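Local coordinates for uncharacterized protein LPG1670 (Legionella pneumophila subsp. pneumophila, PDB 5T2X) that is of unknown function, an all-helical Legionella protein belonging to the DUF5630 family, at residues L198-L207 / I258-I269; Y167-L175 / A216-L226. All blocks are in the same frame, centred on the assembly; numbering follows the deposited sequence.

Interaction 1: L198-L207 / I258-I269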
loop_
_atom_site.group_PDB
_atom_site.type_symbol
_atom_site.label_atom_id
_atom_site.label_comp_id
_atom_site.label_asym_id
_atom_site.label_seq_id
_atom_site.Cartn_x
_atom_site.Cartn_y
_atom_site.Cartn_z
ATOM N N LEU A 198 10.100 17.699 -0.648
ATOM C CA LEU A 198 10.994 17.807 0.500
ATOM C C LEU A 198 10.276 17.441 1.793
ATOM O O LEU A 198 10.812 16.699 2.624
ATOM C CB LEU A 198 11.568 19.223 0.585
ATOM C CG LEU A 198 12.443 19.532 1.801
ATOM C CD1 LEU A 198 13.669 18.633 1.824
ATOM C CD2 LEU A 198 12.848 20.998 1.813
ATOM N N GLU A 199 9.057 17.954 1.978
ATOM C CA GLU A 199 8.310 17.670 3.200
ATOM C C GLU A 199 8.061 16.176 3.356
ATOM O O GLU A 199 8.270 15.608 4.435
ATOM C CB GLU A 199 6.992 18.442 3.196
ATOM C CG GLU A 199 6.098 18.153 4.390
ATOM C CD GLU A 199 4.801 18.936 4.345
ATOM O OE1 GLU A 199 4.722 19.912 3.571
ATOM O OE2 GLU A 199 3.859 18.574 5.081
ATOM N N ALA A 200 7.622 15.516 2.281
ATOM C CA ALA A 200 7.388 14.077 2.343
ATOM C C ALA A 200 8.689 13.313 2.548
ATOM O O ALA A 200 8.705 12.279 3.226
ATOM C CB ALA A 200 6.683 13.603 1.073
ATOM N N LEU A 201 9.787 13.801 1.969
ATOM C CA LEU A 201 11.076 13.144 2.164
ATOM C C LEU A 201 11.539 13.263 3.611
ATOM O O LEU A 201 12.069 12.301 4.180
ATOM C CB LEU A 201 12.115 13.737 1.214
ATOM C CG LEU A 201 13.539 13.186 1.310
ATOM C CD1 LEU A 201 13.552 11.682 1.094
ATOM C CD2 LEU A 201 14.441 13.881 0.302
ATOM N N LEU A 202 11.344 14.433 4.223
ATOM C CA LEU A 202 11.726 14.607 5.620
ATOM C C LEU A 202 10.867 13.748 6.540
ATOM O O LEU A 202 11.379 13.141 7.488
ATOM C CB LEU A 202 11.628 16.082 6.014
ATOM C CG LEU A 202 12.575 17.045 5.293
ATOM C CD1 LEU A 202 12.324 18.481 5.726
ATOM C CD2 LEU A 202 14.022 16.657 5.539
ATOM N N ILE A 203 9.560 13.682 6.276
ATOM C CA ILE A 203 8.679 12.849 7.091
ATOM C C ILE A 203 9.079 11.384 6.978
ATOM O O ILE A 203 9.070 10.645 7.969
ATOM C CB ILE A 203 7.209 13.070 6.690
ATOM C CG1 ILE A 203 6.789 14.513 6.974
ATOM C CG2 ILE A 203 6.299 12.102 7.433
ATOM C CD1 ILE A 203 5.393 14.846 6.492
ATOM N N ALA A 204 9.449 10.945 5.772
ATOM C CA ALA A 204 9.866 9.559 5.584
ATOM C C ALA A 204 11.092 9.233 6.427
ATOM O O ALA A 204 11.215 8.119 6.952
ATOM C CB ALA A 204 10.145 9.292 4.105
ATOM N N ARG A 205 12.007 10.191 6.576
ATOM C CA ARG A 205 13.183 9.953 7.404
ATOM C C ARG A 205 12.818 9.940 8.883
ATOM O O ARG A 205 13.276 9.071 9.634
ATOM C CB ARG A 205 14.248 11.011 7.121
ATOM C CG ARG A 205 15.590 10.719 7.767
ATOM C CD ARG A 205 16.604 11.801 7.438
ATOM N NE ARG A 205 17.954 11.429 7.851
ATOM C CZ ARG A 205 19.022 12.205 7.704
ATOM N NH1 ARG A 205 18.903 13.407 7.154
ATOM N NH2 ARG A 205 20.212 11.780 8.108
ATOM N N LYS A 206 11.983 10.891 9.316
ATOM C CA LYS A 206 11.583 10.979 10.716
ATOM C C LYS A 206 10.741 9.791 11.164
ATOM O O LYS A 206 10.592 9.574 12.371
ATOM C CB LYS A 206 10.818 12.281 10.954
ATOM C CG LYS A 206 11.660 13.522 10.719
ATOM C CD LYS A 206 10.847 14.798 10.843
ATOM C CE LYS A 206 11.729 16.014 10.616
ATOM N NZ LYS A 206 12.867 16.048 11.579
ATOM N N LEU A 207 10.182 9.023 10.230
ATOM C CA LEU A 207 9.436 7.820 10.567
ATOM C C LEU A 207 10.261 6.550 10.426
ATOM O O LEU A 207 9.823 5.494 10.888
ATOM C CB LEU A 207 8.183 7.705 9.686
ATOM C CG LEU A 207 7.121 8.799 9.800
ATOM C CD1 LEU A 207 5.971 8.522 8.844
ATOM C CD2 LEU A 207 6.616 8.922 11.227
ATOM N N ILE A 258 9.135 24.279 6.108
ATOM C CA ILE A 258 8.957 22.898 5.671
ATOM C C ILE A 258 9.471 21.929 6.729
ATOM O O ILE A 258 8.832 20.909 7.015
ATOM C CB ILE A 258 9.649 22.680 4.311
ATOM C CG1 ILE A 258 8.985 23.541 3.234
ATOM C CG2 ILE A 258 9.616 21.211 3.919
ATOM C CD1 ILE A 258 9.641 23.438 1.874
ATOM N N TYR A 259 10.627 22.230 7.328
ATOM C CA TYR A 259 11.163 21.369 8.377
ATOM C C TYR A 259 10.231 21.316 9.582
ATOM O O TYR A 259 10.079 20.264 10.213
ATOM C CB TYR A 259 12.552 21.851 8.798
ATOM C CG TYR A 259 13.690 21.300 7.967
ATOM C CD1 TYR A 259 14.079 21.916 6.786
ATOM C CD2 TYR A 259 14.387 20.168 8.373
ATOM C CE1 TYR A 259 15.123 21.418 6.027
ATOM C CE2 TYR A 259 15.432 19.661 7.622
ATOM C CZ TYR A 259 15.796 20.291 6.450
ATOM O OH TYR A 259 16.836 19.793 5.696
ATOM N N ASP A 260 9.596 22.442 9.915
ATOM C CA ASP A 260 8.674 22.459 11.046
ATOM C C ASP A 260 7.400 21.683 10.734
ATOM O O ASP A 260 6.865 20.986 11.603
ATOM C CB ASP A 260 8.347 23.901 11.438
ATOM C CG ASP A 260 9.507 24.597 12.125
ATOM O OD1 ASP A 260 10.661 24.145 11.956
ATOM O OD2 ASP A 260 9.265 25.596 12.833
ATOM N N LYS A 261 6.899 21.793 9.501
ATOM C CA LYS A 261 5.711 21.033 9.121
ATOM C C LYS A 261 5.994 19.536 9.114
ATOM O O LYS A 261 5.146 18.737 9.526
ATOM C CB LYS A 261 5.205 21.491 7.752
ATOM C CG LYS A 261 4.552 22.865 7.752
ATOM C CD LYS A 261 4.188 23.308 6.343
ATOM C CE LYS A 261 3.228 22.332 5.682
ATOM N NZ LYS A 261 2.882 22.745 4.293
ATOM N N ALA A 262 7.183 19.138 8.655
ATOM C CA ALA A 262 7.531 17.722 8.638
ATOM C C ALA A 262 7.665 17.168 10.052
ATOM O O ALA A 262 7.195 16.060 10.337
ATOM C CB ALA A 262 8.823 17.508 7.851
ATOM N N SER A 263 8.302 17.924 10.949
ATOM C CA SER A 263 8.449 17.471 12.329
ATOM C C SER A 263 7.101 17.402 13.035
ATOM O O SER A 263 6.850 16.474 13.812
ATOM C CB SER A 263 9.401 18.394 13.088
ATOM O OG SER A 263 10.696 18.380 12.514
ATOM N N GLU A 264 6.221 18.371 12.774
ATOM C CA GLU A 264 4.916 18.387 13.426
ATOM C C GLU A 264 4.059 17.211 12.975
ATOM O O GLU A 264 3.423 16.542 13.798
ATOM C CB GLU A 264 4.205 19.710 13.138
ATOM C CG GLU A 264 2.926 19.912 13.932
ATOM C CD GLU A 264 2.180 21.164 13.518
ATOM O OE1 GLU A 264 1.262 21.062 12.677
ATOM O OE2 GLU A 264 2.519 22.253 14.026
ATOM N N LYS A 265 4.031 16.942 11.668
ATOM C CA LYS A 265 3.197 15.859 11.156
ATOM C C LYS A 265 3.768 14.494 11.522
ATOM O O LYS A 265 3.013 13.549 11.773
ATOM C CB LYS A 265 3.036 15.993 9.642
ATOM C CG LYS A 265 2.291 17.249 9.216
ATOM C CD LYS A 265 2.215 17.374 7.704
ATOM C CE LYS A 265 1.489 18.649 7.295
ATOM N NZ LYS A 265 1.462 18.829 5.815
ATOM N N ALA A 266 5.098 14.371 11.557
ATOM C CA ALA A 266 5.705 13.106 11.958
ATOM C C ALA A 266 5.521 12.844 13.447
ATOM O O ALA A 266 5.376 11.686 13.856
ATOM C CB ALA A 266 7.189 13.091 11.594
ATOM N N LYS A 267 5.524 13.898 14.268
ATOM C CA LYS A 267 5.311 13.720 15.700
ATOM C C LYS A 267 3.903 13.213 15.991
ATOM O O LYS A 267 3.718 12.337 16.843
ATOM C CB LYS A 267 5.574 15.030 16.441
ATOM C CG LYS A 267 5.274 14.968 17.931
ATOM C CD LYS A 267 5.581 16.288 18.620
ATOM C CE LYS A 267 5.171 16.253 20.083
ATOM N NZ LYS A 267 5.813 15.125 20.814
ATOM N N GLY A 268 2.899 13.750 15.293
ATOM C CA GLY A 268 1.544 13.260 15.472
ATOM C C GLY A 268 1.384 11.807 15.074
ATOM O O GLY A 268 0.534 11.098 15.621
ATOM N N ILE A 269 2.196 11.340 14.125
ATOM C CA ILE A 269 2.146 9.939 13.721
ATOM C C ILE A 269 2.789 9.056 14.783
ATOM O O ILE A 269 2.234 8.023 15.175
ATOM C CB ILE A 269 2.821 9.755 12.349
ATOM C CG1 ILE A 269 2.009 10.451 11.255
ATOM C CG2 ILE A 269 3.010 8.278 12.038
ATOM C CD1 ILE A 269 2.644 10.377 9.883
#

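Interaction 2: Y167-L175 / A216-L226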
loop_
_atom_site.group_PDB
_atom_site.type_symbol
_atom_site.label_atom_id
_atom_site.label_comp_id
_atom_site.label_asym_id
_atom_site.label_seq_id
_atom_site.Cartn_x
_atom_site.Cartn_y
_atom_site.Cartn_z
ATOM N N TYR A 167 -1.049 4.625 5.132
ATOM C CA TYR A 167 -0.970 3.265 5.644
ATOM C C TYR A 167 0.423 2.653 5.638
ATOM O O TYR A 167 0.605 1.607 6.268
ATOM C CB TYR A 167 -1.902 2.339 4.845
ATOM C CG TYR A 167 -3.318 2.852 4.684
ATOM C CD1 TYR A 167 -4.247 2.720 5.707
ATOM C CD2 TYR A 167 -3.729 3.451 3.501
ATOM C CE1 TYR A 167 -5.545 3.182 5.560
ATOM C CE2 TYR A 167 -5.024 3.917 3.344
ATOM C CZ TYR A 167 -5.926 3.778 4.376
ATOM O OH TYR A 167 -7.216 4.238 4.225
ATOM N N HIS A 168 1.409 3.253 4.963
ATOM C CA HIS A 168 2.661 2.542 4.728
ATOM C C HIS A 168 3.898 3.329 5.151
ATOM O O HIS A 168 4.992 3.057 4.648
ATOM C CB HIS A 168 2.755 2.123 3.261
ATOM C CG HIS A 168 1.652 1.202 2.843
ATOM N ND1 HIS A 168 1.565 -0.101 3.286
ATOM C CD2 HIS A 168 0.570 1.404 2.055
ATOM C CE1 HIS A 168 0.487 -0.667 2.774
ATOM N NE2 HIS A 168 -0.134 0.225 2.023
ATOM N N TRP A 169 3.748 4.289 6.062
ATOM C CA TRP A 169 4.859 4.843 6.855
ATOM C C TRP A 169 5.947 5.379 5.925
ATOM O O TRP A 169 5.638 6.182 5.029
ATOM C CB TRP A 169 5.312 3.768 7.836
ATOM C CG TRP A 169 4.309 3.456 8.900
ATOM C CD1 TRP A 169 3.230 2.630 8.794
ATOM C CD2 TRP A 169 4.297 3.964 10.239
ATOM N NE1 TRP A 169 2.542 2.595 9.983
ATOM C CE2 TRP A 169 3.178 3.406 10.887
ATOM C CE3 TRP A 169 5.124 4.838 10.952
ATOM C CZ2 TRP A 169 2.864 3.691 12.213
ATOM C CZ3 TRP A 169 4.810 5.122 12.269
ATOM C CH2 TRP A 169 3.690 4.551 12.886
ATOM N N THR A 170 7.211 4.970 6.092
ATOM C CA THR A 170 8.296 5.569 5.314
ATOM C C THR A 170 8.209 5.237 3.829
ATOM O O THR A 170 8.340 6.161 3.008
ATOM C CB THR A 170 9.648 5.161 5.913
ATOM O OG1 THR A 170 9.838 5.828 7.167
ATOM C CG2 THR A 170 10.791 5.510 4.970
ATOM N N PRO A 171 8.012 3.979 3.406
ATOM C CA PRO A 171 7.873 3.729 1.961
ATOM C C PRO A 171 6.713 4.475 1.328
ATOM O O PRO A 171 6.786 4.820 0.141
ATOM C CB PRO A 171 7.677 2.210 1.888
ATOM C CG PRO A 171 8.342 1.694 3.104
ATOM C CD PRO A 171 8.061 2.714 4.164
ATOM N N GLY A 172 5.645 4.737 2.082
ATOM C CA GLY A 172 4.551 5.529 1.544
ATOM C C GLY A 172 4.959 6.966 1.273
ATOM O O GLY A 172 4.688 7.510 0.199
ATOM N N TYR A 173 5.622 7.598 2.244
ATOM C CA TYR A 173 6.063 8.976 2.053
ATOM C C TYR A 173 7.194 9.072 1.039
ATOM O O TYR A 173 7.327 10.096 0.360
ATOM C CB TYR A 173 6.480 9.590 3.391
ATOM C CG TYR A 173 5.301 10.049 4.216
ATOM C CD1 TYR A 173 4.767 11.319 4.049
ATOM C CD2 TYR A 173 4.708 9.206 5.146
ATOM C CE1 TYR A 173 3.681 11.742 4.792
ATOM C CE2 TYR A 173 3.624 9.621 5.895
ATOM C CZ TYR A 173 3.115 10.889 5.713
ATOM O OH TYR A 173 2.035 11.307 6.455
ATOM N N LEU A 174 8.014 8.025 0.915
ATOM C CA LEU A 174 9.012 8.015 -0.148
ATOM C C LEU A 174 8.358 7.937 -1.520
ATOM O O LEU A 174 8.861 8.533 -2.482
ATOM C CB LEU A 174 9.986 6.854 0.051
ATOM C CG LEU A 174 11.046 7.058 1.137
ATOM C CD1 LEU A 174 11.994 5.871 1.196
ATOM C CD2 LEU A 174 11.814 8.347 0.895
ATOM N N LEU A 175 7.240 7.215 -1.632
ATOM C CA LEU A 175 6.500 7.192 -2.889
ATOM C C LEU A 175 5.917 8.564 -3.206
ATOM O O LEU A 175 5.993 9.028 -4.349
ATOM C CB LEU A 175 5.394 6.136 -2.830
ATOM C CG LEU A 175 4.417 6.114 -4.008
ATOM C CD1 LEU A 175 5.143 5.811 -5.309
ATOM C CD2 LEU A 175 3.302 5.108 -3.764
ATOM N N ALA A 216 7.193 -1.894 7.354
ATOM C CA ALA A 216 6.744 -1.402 6.056
ATOM C C ALA A 216 7.885 -1.390 5.049
ATOM O O ALA A 216 7.689 -1.722 3.875
ATOM C CB ALA A 216 6.140 -0.005 6.204
ATOM N N ILE A 217 9.087 -1.013 5.493
ATOM C CA ILE A 217 10.250 -1.046 4.609
ATOM C C ILE A 217 10.559 -2.479 4.197
ATOM O O ILE A 217 10.975 -2.740 3.060
ATOM C CB ILE A 217 11.459 -0.376 5.291
ATOM C CG1 ILE A 217 11.155 1.093 5.589
ATOM C CG2 ILE A 217 12.702 -0.495 4.420
ATOM C CD1 ILE A 217 12.244 1.796 6.370
ATOM N N ASN A 218 10.350 -3.430 5.110
ATOM C CA ASN A 218 10.553 -4.837 4.779
ATOM C C ASN A 218 9.597 -5.286 3.680
ATOM O O ASN A 218 10.016 -5.888 2.683
ATOM C CB ASN A 218 10.380 -5.694 6.035
ATOM C CG ASN A 218 10.395 -7.177 5.735
ATOM O OD1 ASN A 218 11.456 -7.795 5.650
ATOM N ND2 ASN A 218 9.212 -7.761 5.576
ATOM N N ASN A 219 8.303 -4.992 3.838
ATOM C CA ASN A 219 7.314 -5.442 2.864
ATOM C C ASN A 219 7.462 -4.716 1.534
ATOM O O ASN A 219 7.392 -5.341 0.469
ATOM C CB ASN A 219 5.902 -5.243 3.416
ATOM C CG ASN A 219 5.613 -6.122 4.613
ATOM O OD1 ASN A 219 6.516 -6.729 5.186
ATOM N ND2 ASN A 219 4.344 -6.192 5.000
ATOM N N ALA A 220 7.668 -3.396 1.572
ATOM C CA ALA A 220 7.621 -2.602 0.348
ATOM C C ALA A 220 8.749 -2.967 -0.606
ATOM O O ALA A 220 8.553 -2.997 -1.826
ATOM C CB ALA A 220 7.671 -1.115 0.688
ATOM N N TYR A 221 9.937 -3.246 -0.075
ATOM C CA TYR A 221 11.101 -3.535 -0.899
ATOM C C TYR A 221 11.527 -4.994 -0.814
ATOM O O TYR A 221 12.639 -5.331 -1.235
ATOM C CB TYR A 221 12.255 -2.607 -0.512
ATOM C CG TYR A 221 11.815 -1.166 -0.387
ATOM C CD1 TYR A 221 11.262 -0.494 -1.469
ATOM C CD2 TYR A 221 11.935 -0.483 0.816
ATOM C CE1 TYR A 221 10.847 0.821 -1.360
ATOM C CE2 TYR A 221 11.524 0.833 0.935
ATOM C CZ TYR A 221 10.981 1.479 -0.156
ATOM O OH TYR A 221 10.569 2.788 -0.044
ATOM N N PHE A 222 10.664 -5.864 -0.283
ATOM C CA PHE A 222 10.901 -7.307 -0.244
ATOM C C PHE A 222 12.199 -7.643 0.487
ATOM O O PHE A 222 12.978 -8.495 0.053
ATOM C CB PHE A 222 10.895 -7.902 -1.654
ATOM C CG PHE A 222 9.676 -7.540 -2.456
ATOM C CD1 PHE A 222 8.475 -8.202 -2.256
ATOM C CD2 PHE A 222 9.730 -6.534 -3.408
ATOM C CE1 PHE A 222 7.351 -7.868 -2.990
ATOM C CE2 PHE A 222 8.611 -6.196 -4.146
ATOM C CZ PHE A 222 7.420 -6.864 -3.937
ATOM N N GLY A 223 12.433 -6.965 1.609
ATOM C CA GLY A 223 13.589 -7.226 2.439
ATOM C C GLY A 223 14.913 -6.741 1.893
ATOM O O GLY A 223 15.941 -6.938 2.552
ATOM N N LYS A 224 14.932 -6.114 0.719
ATOM C CA LYS A 224 16.170 -5.662 0.097
ATOM C C LYS A 224 16.614 -4.286 0.580
ATOM O O LYS A 224 17.566 -3.727 0.026
ATOM C CB LYS A 224 16.026 -5.665 -1.428
ATOM C CG LYS A 224 16.219 -7.040 -2.052
ATOM C CD LYS A 224 16.093 -7.000 -3.567
ATOM C CE LYS A 224 14.663 -6.723 -3.999
ATOM N NZ LYS A 224 14.505 -6.807 -5.478
ATOM N N GLY A 225 15.954 -3.729 1.592
ATOM C CA GLY A 225 16.398 -2.497 2.204
ATOM C C GLY A 225 15.950 -1.252 1.457
ATOM O O GLY A 225 15.450 -1.294 0.331
ATOM N N LEU A 226 16.151 -0.110 2.114
ATOM C CA LEU A 226 15.727 1.173 1.569
ATOM C C LEU A 226 16.664 1.695 0.484
ATOM O O LEU A 226 16.250 2.536 -0.320
ATOM C CB LEU A 226 15.608 2.196 2.703
ATOM C CG LEU A 226 14.833 3.485 2.429
ATOM C CD1 LEU A 226 13.912 3.799 3.594
ATOM C CD2 LEU A 226 15.787 4.643 2.176
#

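Interaction 1: L198-L207 / I258-I269
Ile203 and Ala262 bring their CA atoms within 5.2 Å where helices 198-207 and 258-269 pass each other, the short axes 8.7 Å apart and crossing at -43°. The small methyl of Ala262, consistent with so close an approach, enters a hollow edged by Glu199, Leu202, Ile203 and Lys206, its CB 3.6 Å from Leu202 CB: a knobs-into-holes fit between two helices of an all-helical fold. Next to the knob, Leu202 pushes CD1 over the centre of the Tyr259 ring, 3.7 Å from the centroid and only 7° off the normal, a CH-pi contact. At the N-terminal end of 198-207, Ile258 lays CG2 against the Glu199 backbone and the tip of Leu198. At the other end Leu207 CD2 meets Ile269 CG2 at 3.8 Å, these side chains crossing at about a right angle. Along one flank, Glu199 runs out extended, CG anti to the backbone N (chi1 177°), which carries its carboxylate to two lysines one turn apart. Lys265 NZ forms a salt bridge to the syn lone pair of Glu199 OE2, at a modelled 2.5 Å that is doubtfully short, while Lys261 NZ bonds weakly to Glu199 OE1 at 3.5 Å. Two nearby ammonium groups would be expected to favour the charged carboxylate. On the other flank, Lys206 bends at its last torsion and passes CE 3.2 Å from Ser263 OG, itself hydrogen-bonded to Tyr259 O.

Interaction 2: Y167-L175 / A216-L226
Pro171, near the start of helix 169-185, is the bump of this contact, and the last turn of helix 211-220 with the Schellman motif behind it shapes the hollow. The short axes of 169-175 and 216-220 come within 8.4 Å at 61°. Each ring carbon of Pro171 has its own neighbours: CD rests on Ile217 CG1 (3.8 Å) and the Ala216 methyl, CG lies over the backbone between Ala216 and Ile217, and CB meets Ala220 CB at 3.5 Å. In return, the Ala216 methyl fits beside Pro171 CD and the carbonyl oxygen of His168. Tyr221, where the chain leaves the helix, supplies a further wall: its OH lies 3.5 Å from both CA and CB of Pro171 and 3.6 Å from Leu174 CD1, while Ala220 CB lies over the ring face. Phe222, at positive phi, closes the helix, with Gly223 N bonded to Asn218 O, and the type I' turn from Tyr221 to Lys224 reverses the chain. That reversal brings Leu226 back as a second bump. Phe132 of helix 132-147 touches both Pro171 and Ala220. Leu226 CD1 ends 3.8 Å from Thr170 CG2 and 3.7 Å from Leu174 CD1.

The centres of the two contacts lie 16 Å apart, and their segments alternate along the chain: 167-175, 198-207, 216-226, then 258-269. Helices 169-185, 191-207 and 211-220 are consecutive, so interaction 2 joins the first and third of this run, whereas interaction 1 joins the middle one to the near-C-terminal helix 252-272. They also touch directly. Thr170 OG1 lies 2.7 Å from Ala204 O, a probable hydrogen bond, and Ile269 CD1 packs 3.6 Å from Tyr173 OH. Helix 191-207 packs on both helices 169-185 and 252-272, which also meet each other through Ile269, and the two contacts are continuous through these touches. Interaction 2 is the more central, 9 Å from the chain centre against 19 Å.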